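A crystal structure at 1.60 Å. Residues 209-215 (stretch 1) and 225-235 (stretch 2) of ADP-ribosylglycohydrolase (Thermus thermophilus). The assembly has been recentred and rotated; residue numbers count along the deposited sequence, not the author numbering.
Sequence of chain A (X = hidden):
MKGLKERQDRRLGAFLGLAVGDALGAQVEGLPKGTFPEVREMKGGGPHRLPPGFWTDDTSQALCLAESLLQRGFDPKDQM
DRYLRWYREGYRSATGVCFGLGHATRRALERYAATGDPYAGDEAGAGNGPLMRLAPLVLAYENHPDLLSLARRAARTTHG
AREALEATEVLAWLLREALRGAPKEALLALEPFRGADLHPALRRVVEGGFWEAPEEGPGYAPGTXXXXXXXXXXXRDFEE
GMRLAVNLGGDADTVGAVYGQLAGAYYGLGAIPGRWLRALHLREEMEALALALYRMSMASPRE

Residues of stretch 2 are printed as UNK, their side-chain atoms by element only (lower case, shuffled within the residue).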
# COMPACT_ATOMS: atom_id res chain seq x y z
N GLY A 209 18.56 1.40 -6.11
CA GLY A 209 17.94 2.09 -7.22
C GLY A 209 17.02 3.22 -6.76
O GLY A 209 16.84 4.21 -7.47
N PHE A 210 16.45 3.07 -5.57
CA PHE A 210 15.53 4.06 -5.03
C PHE A 210 16.14 5.39 -4.58
O PHE A 210 15.41 6.35 -4.31
CB PHE A 210 14.74 3.45 -3.86
CG PHE A 210 15.61 3.05 -2.70
CD1 PHE A 210 16.00 3.99 -1.75
CD2 PHE A 210 16.05 1.73 -2.57
CE1 PHE A 210 16.83 3.63 -0.68
CE2 PHE A 210 16.88 1.36 -1.50
CZ PHE A 210 17.27 2.31 -0.56
N TRP A 211 17.47 5.47 -4.51
CA TRP A 211 18.10 6.72 -4.08
C TRP A 211 17.93 7.82 -5.13
O TRP A 211 18.06 9.01 -4.82
CB TRP A 211 19.59 6.51 -3.79
CG TRP A 211 19.89 5.57 -2.63
CD1 TRP A 211 20.58 4.39 -2.70
CD2 TRP A 211 19.56 5.76 -1.25
NE1 TRP A 211 20.71 3.84 -1.45
CE2 TRP A 211 20.10 4.66 -0.54
CE3 TRP A 211 18.87 6.75 -0.54
CZ2 TRP A 211 19.96 4.52 0.85
CZ3 TRP A 211 18.74 6.61 0.85
CH2 TRP A 211 19.28 5.51 1.53
N GLU A 212 17.64 7.43 -6.36
CA GLU A 212 17.46 8.41 -7.43
C GLU A 212 15.98 8.73 -7.60
O GLU A 212 15.14 7.84 -7.52
CB GLU A 212 18.01 7.88 -8.75
CG GLU A 212 17.95 8.90 -9.87
CD GLU A 212 18.76 10.14 -9.54
OE1 GLU A 212 20.00 10.04 -9.50
OE2 GLU A 212 18.15 11.21 -9.32
N ALA A 213 15.67 10.00 -7.83
CA ALA A 213 14.29 10.42 -8.02
C ALA A 213 13.73 9.84 -9.31
O ALA A 213 14.38 9.87 -10.35
CB ALA A 213 14.20 11.94 -8.05
N PRO A 214 12.51 9.28 -9.26
CA PRO A 214 11.88 8.70 -10.45
C PRO A 214 11.49 9.80 -11.43
O PRO A 214 11.30 10.95 -11.02
CB PRO A 214 10.64 7.99 -9.88
CG PRO A 214 11.02 7.70 -8.47
CD PRO A 214 11.73 8.96 -8.05
N GLU A 215 11.36 9.45 -12.70
CA GLU A 215 10.97 10.42 -13.72
C GLU A 215 9.45 10.53 -13.76
O GLU A 215 8.89 11.43 -14.39
CB GLU A 215 11.49 10.00 -15.09
CG GLU A 215 13.01 10.02 -15.22
CD GLU A 215 13.60 11.42 -15.05
OE1 GLU A 215 14.83 11.56 -15.20
OE2 GLU A 215 12.84 12.37 -14.77
N UNK A 225 7.39 0.56 -5.77
CA UNK A 225 8.08 0.39 -4.50
C UNK A 225 9.26 1.34 -4.43
O UNK A 225 9.47 2.02 -3.42
c UNK A 225 9.73 -2.86 -3.10
c UNK A 225 9.31 -1.40 -3.07
c UNK A 225 8.43 -1.12 -1.86
c UNK A 225 8.56 -1.06 -4.36
N UNK A 226 10.03 1.42 -5.52
CA UNK A 226 11.20 2.29 -5.56
C UNK A 226 10.84 3.76 -5.38
O UNK A 226 11.58 4.52 -4.75
c UNK A 226 11.95 2.09 -6.87
N UNK A 227 9.71 4.18 -5.95
CA UNK A 227 9.28 5.57 -5.85
C UNK A 227 8.88 5.89 -4.42
O UNK A 227 9.16 6.98 -3.91
c UNK A 227 8.10 5.82 -6.79
N UNK A 228 8.21 4.94 -3.76
CA UNK A 228 7.79 5.14 -2.38
C UNK A 228 9.01 5.20 -1.48
O UNK A 228 9.08 6.02 -0.57
c UNK A 228 6.86 4.01 -1.95
N UNK A 229 9.98 4.33 -1.73
CA UNK A 229 11.20 4.30 -0.93
C UNK A 229 12.00 5.60 -1.11
O UNK A 229 12.59 6.10 -0.16
c UNK A 229 12.38 0.61 -1.34
c UNK A 229 12.06 3.09 -1.30
c UNK A 229 11.54 1.75 -0.78
c UNK A 229 11.58 1.73 0.75
N UNK A 230 12.01 6.13 -2.33
CA UNK A 230 12.71 7.38 -2.59
C UNK A 230 12.08 8.52 -1.79
O UNK A 230 12.77 9.29 -1.13
c UNK A 230 12.86 11.36 -4.88
c UNK A 230 12.28 12.60 -5.17
c UNK A 230 10.69 10.28 -4.75
c UNK A 230 13.00 9.12 -4.40
n UNK A 230 14.18 11.00 -4.74
c UNK A 230 10.91 12.66 -5.24
c UNK A 230 14.26 9.66 -4.46
c UNK A 230 12.64 7.71 -4.08
c UNK A 230 10.12 11.52 -5.04
c UNK A 230 12.09 10.19 -4.67
N UNK A 231 10.75 8.61 -1.84
CA UNK A 231 10.03 9.66 -1.13
C UNK A 231 10.25 9.53 0.37
O UNK A 231 10.36 10.53 1.08
c UNK A 231 8.54 9.59 -1.46
N UNK A 232 10.31 8.29 0.85
CA UNK A 232 10.52 8.04 2.27
C UNK A 232 11.93 8.46 2.66
O UNK A 232 12.15 9.07 3.70
c UNK A 232 11.49 4.77 5.71
c UNK A 232 10.46 6.18 4.01
c UNK A 232 11.34 5.16 4.37
c UNK A 232 9.73 6.81 5.01
c UNK A 232 10.75 5.42 6.70
c UNK A 232 9.86 6.44 6.35
c UNK A 232 10.28 6.55 2.56
N UNK A 233 12.90 8.14 1.80
CA UNK A 233 14.29 8.49 2.08
C UNK A 233 14.54 10.00 2.09
O UNK A 233 15.27 10.50 2.95
c UNK A 233 15.20 7.83 1.04
N UNK A 234 13.92 10.72 1.16
CA UNK A 234 14.14 12.16 1.08
C UNK A 234 13.23 13.01 1.96
O UNK A 234 13.62 14.11 2.35
c UNK A 234 14.94 11.90 -1.34
c UNK A 234 16.39 11.92 -0.86
n UNK A 234 17.25 11.17 -1.77
c UNK A 234 14.01 12.62 -0.38
n UNK A 234 18.82 10.68 -0.17
c UNK A 234 18.39 10.59 -1.42
n UNK A 234 19.09 9.90 -2.32
N UNK A 235 12.04 12.52 2.27
CA UNK A 235 11.13 13.28 3.11
C UNK A 235 11.60 13.26 4.56
O UNK A 235 11.98 12.20 5.07
O HOH W 1 17.24 11.86 -4.72
O HOH W 2 13.19 5.79 -6.97

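Position 225 opens the helical stretch with four side-chain carbons, forked at the second; they stay well clear of stretch 1, and the fork identifies Leu 225. Position 226 carries a single carbon, a CB that lies 4.3 Å from the CB of Phe 210, while its backbone O is 3.5 Å from Phe 210 CB; this is Ala 226. Position 227 also has one carbon. Its CB points away overall, yet lies 3.9 Å from Pro 214 CG, and the residue is Ala 227. At 228 the single carbon turns away from stretch 1 and makes no contact, as Ala 228.

Position 229 again has four carbons forked at the second. Its CB points toward stretch 1 and packs 3.7 Å from Phe 210 CB, an apolar contact made by Leu 229. Position 230 is far larger: one carbon leads to fused five- and six-membered rings containing eight carbons and one nitrogen. Ala 213 CA and Pro 214 CD lie over one face of this ring system, and Phe 210 O lies 3.1 Å from the CB of 230. Only tryptophan provides such rings, so this is Trp 230.

Position 231 has one carbon and no contact with stretch 1, hence Ala 231. At 232 one carbon bears a ring of six carbons, without a hydroxyl, out of reach of stretch 1; this is Phe 232. The lone carbon at 233 points toward stretch 1, its CB 3.7 Å from Trp 211 CZ3, and belongs to Ala 233. Position 234 has three carbons, a nitrogen, and a carbon carrying two more nitrogens; the end of the side chain comes nearer to stretch 1 and meets Trp 211. This is Arg 234. Position 235 has no side-chain atoms, and is Gly 235, the first residue to leave helical geometry; an ideal CB here would clash with Ala 231 O at 3.0 Å.

The contact centres on Trp 230, which lies with one face against the chain just after the type I turn from Gly 209 to Glu 212. Two CH-pi interactions cover that face: Ala 213 CA sits 3.5 Å from the centroid of the Trp 230 five-membered ring, and Pro 214 CD 4.0 Å from that of its six-membered ring. Phe 210 packs against Ala 226 and Leu 229. Arg 234 supplies the direct hydrogen bond between the stretches, its NH2 donating to Trp 211 O at 2.8 Å. Water 1 also donates to that carbonyl and accepts from Trp 230 NE1 and Arg 234 NE, linking all three.

Stretch 2, residues 225-235: LAAALWAFARG
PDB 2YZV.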